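Local coordinates for putative gamma-hydroxymuconic semialdehyde dehydrogenase (Pseudomonas, PDB 4GO3), which probably oxidises an aldehyde, thought to be gamma-hydroxymuconic semialdehyde, to the carboxylic acid with NAD(+) or a related nucleotide as cofactor, at residues Glu396-Ile401 and His422-Ala427; Ala303-Ile308 and Val346-Lys351. The protein carries 2 engineered substitutions. One frame throughout, in Å; residues are numbered along the deposited sequence.

In the fold
Both contacts are built on the same seven-stranded sheet, yet they join different elements. Interaction 1 packs helix 395-403 beside helix 418-427, both of which send side chains to the sheet. Interaction 2 fastens the end of helix 294-307 to strand 345-348, an outermost strand within the chain. Their centres are about 28 Å apart. In interaction 1 none of the touching residues is exposed, while in interaction 2 two buried alanines are joined by an exposed lysine; both have elements that reach the second subunit. Chemistry follows place: helix against helix, 396-401 and 422-427 meet through apolar side chains, whereas at the sheet edge 303-308 and 346-351 combine alanine packing with a lysine bond to a backbone carbonyl.

Interaction 1 of 2, residues Glu396-Ile401 and His422-Ala427; sequences EEALAI and HKMANA. Engineered in segment 422-427: Asn426 (natural residue Ser).
Leu399 and Met424 meet between two neighbouring helices packed against the seven-stranded sheet of an alpha/beta domain, helix 395-403 leading into strand 411-414 and helix 418-427 out of it. The segment axes run nearly alongside, at a signed crossing angle of -25° and a closest approach of 10.6 Å. Leu399 sets out toward helix 418-427. Leu399 CG stands 4.1 Å from Met424 SD, the two side chains running alongside in opposite senses. Leu399 CD1 meets Ala427 CB at 3.6 Å, while Leu399 CD2 lies 3.7 Å from Ala427 O. Met424 sets CG anti to its carbonyl carbon (chi1 -61°), then bends at chi2 and chi3, which carries CE to within 4.0 Å of Leu399 N and 4.4 Å of Ala398 CB. An alanine at Leu399 would take away CG and both methyl groups, and is likely to leave Ala427 CB and Met424 SD without their apolar partner, opening a gap between the helices. Toward the sheet, Ala398 and Met424 share Ile255 and Phe257 as neighbours. On the far side of helix 418-427, His422 bonds to Tyr133 of the second subunit. Helices packed side by side over a sheet in this way are characteristic of successive beta-alpha-beta crossovers.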
loop_
_atom_site.group_PDB
_atom_site.type_symbol
_atom_site.label_atom_id
_atom_site.label_comp_id
_atom_site.label_asym_id
_atom_site.label_seq_id
_atom_site.Cartn_x
_atom_site.Cartn_y
_atom_site.Cartn_z
ATOM N N GLU A 396 -27.560 -16.805 -7.261
ATOM C CA GLU A 396 -26.534 -17.371 -6.456
ATOM C C GLU A 396 -25.585 -18.164 -7.325
ATOM O O GLU A 396 -24.380 -18.137 -7.122
ATOM C CB GLU A 396 -27.190 -18.185 -5.368
ATOM C CG GLU A 396 -28.266 -17.380 -4.662
ATOM C CD GLU A 396 -29.617 -17.471 -5.338
ATOM O OE1 GLU A 396 -29.704 -17.232 -6.550
ATOM O OE2 GLU A 396 -30.606 -17.778 -4.651
ATOM N N GLU A 397 -26.126 -18.835 -8.327
ATOM C CA GLU A 397 -25.291 -19.491 -9.302
ATOM C C GLU A 397 -24.351 -18.464 -9.901
ATOM O O GLU A 397 -23.148 -18.533 -9.698
ATOM C CB GLU A 397 -26.142 -20.136 -10.380
ATOM C CG GLU A 397 -26.073 -21.656 -10.413
ATOM C CD GLU A 397 -26.424 -22.241 -11.781
ATOM O OE1 GLU A 397 -25.502 -22.538 -12.576
ATOM O OE2 GLU A 397 -27.626 -22.420 -12.053
ATOM N N ALA A 398 -24.923 -17.496 -10.611
ATOM C CA ALA A 398 -24.213 -16.359 -11.222
ATOM C C ALA A 398 -23.137 -15.701 -10.372
ATOM O O ALA A 398 -22.069 -15.398 -10.860
ATOM C CB ALA A 398 -25.208 -15.314 -11.666
ATOM N N LEU A 399 -23.444 -15.447 -9.111
ATOM C CA LEU A 399 -22.480 -14.913 -8.156
ATOM C C LEU A 399 -21.326 -15.886 -8.009
ATOM O O LEU A 399 -20.160 -15.503 -8.140
ATOM C CB LEU A 399 -23.127 -14.704 -6.804
ATOM C CG LEU A 399 -22.727 -13.452 -6.028
ATOM C CD1 LEU A 399 -22.735 -13.756 -4.543
ATOM C CD2 LEU A 399 -21.372 -12.959 -6.457
ATOM N N ALA A 400 -21.658 -17.148 -7.749
ATOM C CA ALA A 400 -20.650 -18.177 -7.552
ATOM C C ALA A 400 -19.661 -18.178 -8.703
ATOM O O ALA A 400 -18.446 -18.173 -8.494
ATOM C CB ALA A 400 -21.297 -19.523 -7.413
ATOM N N ILE A 401 -20.187 -18.172 -9.920
ATOM C CA ILE A 401 -19.337 -18.200 -11.109
ATOM C C ILE A 401 -18.480 -16.945 -11.182
ATOM O O ILE A 401 -17.261 -17.024 -11.306
ATOM C CB ILE A 401 -20.165 -18.307 -12.388
ATOM C CG1 ILE A 401 -20.939 -19.617 -12.406
ATOM C CG2 ILE A 401 -19.275 -18.247 -13.588
ATOM C CD1 ILE A 401 -22.076 -19.618 -13.416
ATOM N N HIS A 422 -27.810 -4.316 -6.973
ATOM C CA HIS A 422 -26.940 -3.930 -5.871
ATOM C C HIS A 422 -26.450 -5.124 -5.077
ATOM O O HIS A 422 -25.277 -5.178 -4.710
ATOM C CB HIS A 422 -27.625 -2.911 -4.974
ATOM C CG HIS A 422 -27.916 -1.626 -5.670
ATOM N ND1 HIS A 422 -26.920 -0.767 -6.088
ATOM C CD2 HIS A 422 -29.086 -1.058 -6.049
ATOM C CE1 HIS A 422 -27.467 0.280 -6.686
ATOM N NE2 HIS A 422 -28.780 0.124 -6.679
ATOM N N LYS A 423 -27.304 -6.097 -4.890
ATOM C CA LYS A 423 -26.907 -7.240 -4.163
ATOM C C LYS A 423 -25.725 -7.864 -4.779
ATOM O O LYS A 423 -24.797 -8.202 -4.120
ATOM C CB LYS A 423 -27.999 -8.225 -4.121
ATOM C CG LYS A 423 -27.611 -9.309 -3.231
ATOM C CD LYS A 423 -28.717 -9.804 -2.397
ATOM C CE LYS A 423 -28.944 -11.273 -2.587
ATOM N NZ LYS A 423 -30.368 -11.518 -2.901
ATOM N N MET A 424 -25.761 -7.970 -6.093
ATOM C CA MET A 424 -24.700 -8.615 -6.825
ATOM C C MET A 424 -23.440 -7.780 -6.890
ATOM O O MET A 424 -22.369 -8.285 -6.662
ATOM C CB MET A 424 -25.191 -8.987 -8.211
ATOM C CG MET A 424 -26.337 -9.952 -8.188
ATOM S SD MET A 424 -25.787 -11.645 -8.121
ATOM C CE MET A 424 -24.545 -11.609 -9.378
ATOM N N ALA A 425 -23.569 -6.498 -7.181
ATOM C CA ALA A 425 -22.432 -5.589 -7.155
ATOM C C ALA A 425 -21.704 -5.597 -5.797
ATOM O O ALA A 425 -20.486 -5.562 -5.757
ATOM C CB ALA A 425 -22.880 -4.207 -7.503
ATOM N N ASN A 426 -22.467 -5.705 -4.727
ATOM C CA ASN A 426 -21.976 -5.682 -3.377
ATOM C C ASN A 426 -21.349 -7.010 -3.002
ATOM O O ASN A 426 -20.541 -7.084 -2.099
ATOM C CB ASN A 426 -23.151 -5.310 -2.469
ATOM C CG ASN A 426 -22.926 -5.633 -1.028
ATOM O OD1 ASN A 426 -22.184 -4.960 -0.341
ATOM N ND2 ASN A 426 -23.612 -6.646 -0.545
ATOM N N ALA A 427 -21.698 -8.054 -3.730
ATOM C CA ALA A 427 -21.256 -9.404 -3.424
ATOM C C ALA A 427 -20.138 -9.902 -4.327
ATOM O O ALA A 427 -19.488 -10.897 -3.999
ATOM C CB ALA A 427 -22.434 -10.365 -3.460
#

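Interaction 2 of 2, residues Ala303-Ile308 and Val346-Lys351; sequences ALAKSI and VLAGGK
Lys306, in the last turn of helix 294-307, stands beside Ala348, their CA atoms 6.4 Å apart, where strand 345-348 turns a corner at Leu347. At that corner Leu347 and Ala348 share Val368 of strand 367-370 as their backbone partner, a classic beta bulge.

The two alanines form the inner part of the contact. Ala305 CB and Ala348 CB point toward each other and sit 4.2 Å apart, small enough groups to let a helix end come up against a strand. Ala348 CB is also met by the aliphatic part of Lys306, whose CG lies at 3.8 Å and CD at 4.2 Å. Lys306 starts with CG anti to its carbonyl carbon (chi1 -73°); the chain then bends at chi3 and chi4, taking the ammonium group past Ala348 to the preceding residue. There Lys306 NZ donates to Leu347 O over 3.1 Å. The bond is not straight on: the angle at the oxygen is 140°, and NZ is tilted 29° from the carbonyl plane. One lysine thus uses its methylenes for packing and its terminal nitrogen to grip the backbone at the bulge.

The contact lies at one of the two outermost strands of the seven-stranded sheet within this chain, paired with strand 367-370. Leu347 and Ala348 reach back to Ile302 on helix 294-307, and Ala305 touches both Val368 and Phe274, the latter on helix 262-274, so that helix 294-307 touches both helix 262-274 and the edge of the sheet.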
loop_
_atom_site.group_PDB
_atom_site.type_symbol
_atom_site.label_atom_id
_atom_site.label_comp_id
_atom_site.label_asym_id
_atom_site.label_seq_id
_atom_site.Cartn_x
_atom_site.Cartn_y
_atom_site.Cartn_z
ATOM N N ALA A 303 -23.870 -13.147 -34.089
ATOM C CA ALA A 303 -23.991 -12.464 -35.349
ATOM C C ALA A 303 -23.198 -11.178 -35.298
ATOM O O ALA A 303 -22.579 -10.780 -36.276
ATOM C CB ALA A 303 -25.412 -12.167 -35.631
ATOM N N LEU A 304 -23.129 -10.580 -34.127
ATOM C CA LEU A 304 -22.305 -9.410 -33.982
ATOM C C LEU A 304 -20.841 -9.784 -34.117
ATOM O O LEU A 304 -20.136 -9.285 -34.976
ATOM C CB LEU A 304 -22.578 -8.743 -32.646
ATOM C CG LEU A 304 -22.066 -7.324 -32.499
ATOM C CD1 LEU A 304 -22.590 -6.453 -33.581
ATOM C CD2 LEU A 304 -22.505 -6.829 -31.181
ATOM N N ALA A 305 -20.400 -10.690 -33.273
ATOM C CA ALA A 305 -19.017 -11.085 -33.246
ATOM C C ALA A 305 -18.507 -11.324 -34.645
ATOM O O ALA A 305 -17.405 -10.927 -35.000
ATOM C CB ALA A 305 -18.859 -12.309 -32.414
ATOM N N LYS A 306 -19.319 -11.986 -35.447
ATOM C CA LYS A 306 -18.899 -12.393 -36.768
ATOM C C LYS A 306 -18.997 -11.256 -37.748
ATOM O O LYS A 306 -18.473 -11.327 -38.831
ATOM C CB LYS A 306 -19.742 -13.568 -37.235
ATOM C CG LYS A 306 -19.415 -14.841 -36.532
ATOM C CD LYS A 306 -20.445 -15.881 -36.796
ATOM C CE LYS A 306 -19.809 -17.156 -37.223
ATOM N NZ LYS A 306 -20.360 -18.280 -36.476
ATOM N N SER A 307 -19.679 -10.202 -37.357
ATOM C CA SER A 307 -19.885 -9.082 -38.243
ATOM C C SER A 307 -18.768 -8.098 -38.092
ATOM O O SER A 307 -18.654 -7.150 -38.837
ATOM C CB SER A 307 -21.187 -8.386 -37.892
ATOM O OG SER A 307 -21.180 -7.969 -36.546
ATOM N N ILE A 308 -17.938 -8.326 -37.097
ATOM C CA ILE A 308 -16.935 -7.347 -36.741
ATOM C C ILE A 308 -15.809 -7.215 -37.754
ATOM O O ILE A 308 -15.196 -8.189 -38.172
ATOM C CB ILE A 308 -16.400 -7.580 -35.325
ATOM C CG1 ILE A 308 -17.397 -7.036 -34.305
ATOM C CG2 ILE A 308 -15.072 -6.908 -35.153
ATOM C CD1 ILE A 308 -17.470 -7.814 -33.037
ATOM N N VAL A 346 -16.568 -23.560 -29.862
ATOM C CA VAL A 346 -16.478 -22.266 -30.496
ATOM C C VAL A 346 -17.683 -21.854 -31.316
ATOM O O VAL A 346 -18.000 -22.453 -32.289
ATOM C CB VAL A 346 -15.325 -22.269 -31.428
ATOM C CG1 VAL A 346 -15.309 -21.046 -32.230
ATOM C CG2 VAL A 346 -14.107 -22.410 -30.677
ATOM N N LEU A 347 -18.311 -20.773 -30.938
ATOM C CA LEU A 347 -19.520 -20.287 -31.598
ATOM C C LEU A 347 -19.209 -19.187 -32.607
ATOM O O LEU A 347 -20.058 -18.831 -33.421
ATOM C CB LEU A 347 -20.515 -19.761 -30.558
ATOM C CG LEU A 347 -20.764 -20.594 -29.297
ATOM C CD1 LEU A 347 -21.899 -19.994 -28.471
ATOM C CD2 LEU A 347 -21.070 -22.044 -29.636
ATOM N N ALA A 348 -18.009 -18.656 -32.540
ATOM C CA ALA A 348 -17.529 -17.706 -33.510
ATOM C C ALA A 348 -16.051 -17.612 -33.268
ATOM O O ALA A 348 -15.617 -17.714 -32.155
ATOM C CB ALA A 348 -18.184 -16.357 -33.315
ATOM N N GLY A 349 -15.276 -17.427 -34.314
ATOM C CA GLY A 349 -13.847 -17.318 -34.164
ATOM C C GLY A 349 -13.149 -18.648 -34.009
ATOM O O GLY A 349 -13.563 -19.650 -34.558
ATOM N N GLY A 350 -12.073 -18.650 -33.235
ATOM C CA GLY A 350 -11.357 -19.876 -32.952
ATOM C C GLY A 350 -10.001 -19.929 -33.613
ATOM O O GLY A 350 -9.277 -20.907 -33.477
ATOM N N LYS A 351 -9.656 -18.872 -34.336
ATOM C CA LYS A 351 -8.360 -18.804 -34.991
ATOM C C LYS A 351 -8.176 -17.521 -35.776
ATOM O O LYS A 351 -9.031 -16.646 -35.765
ATOM C CB LYS A 351 -8.150 -20.010 -35.906
ATOM C CG LYS A 351 -6.698 -20.453 -36.015
ATOM C CD LYS A 351 -6.408 -21.070 -37.369
ATOM C CE LYS A 351 -7.285 -22.282 -37.624
ATOM N NZ LYS A 351 -8.376 -21.970 -38.583
#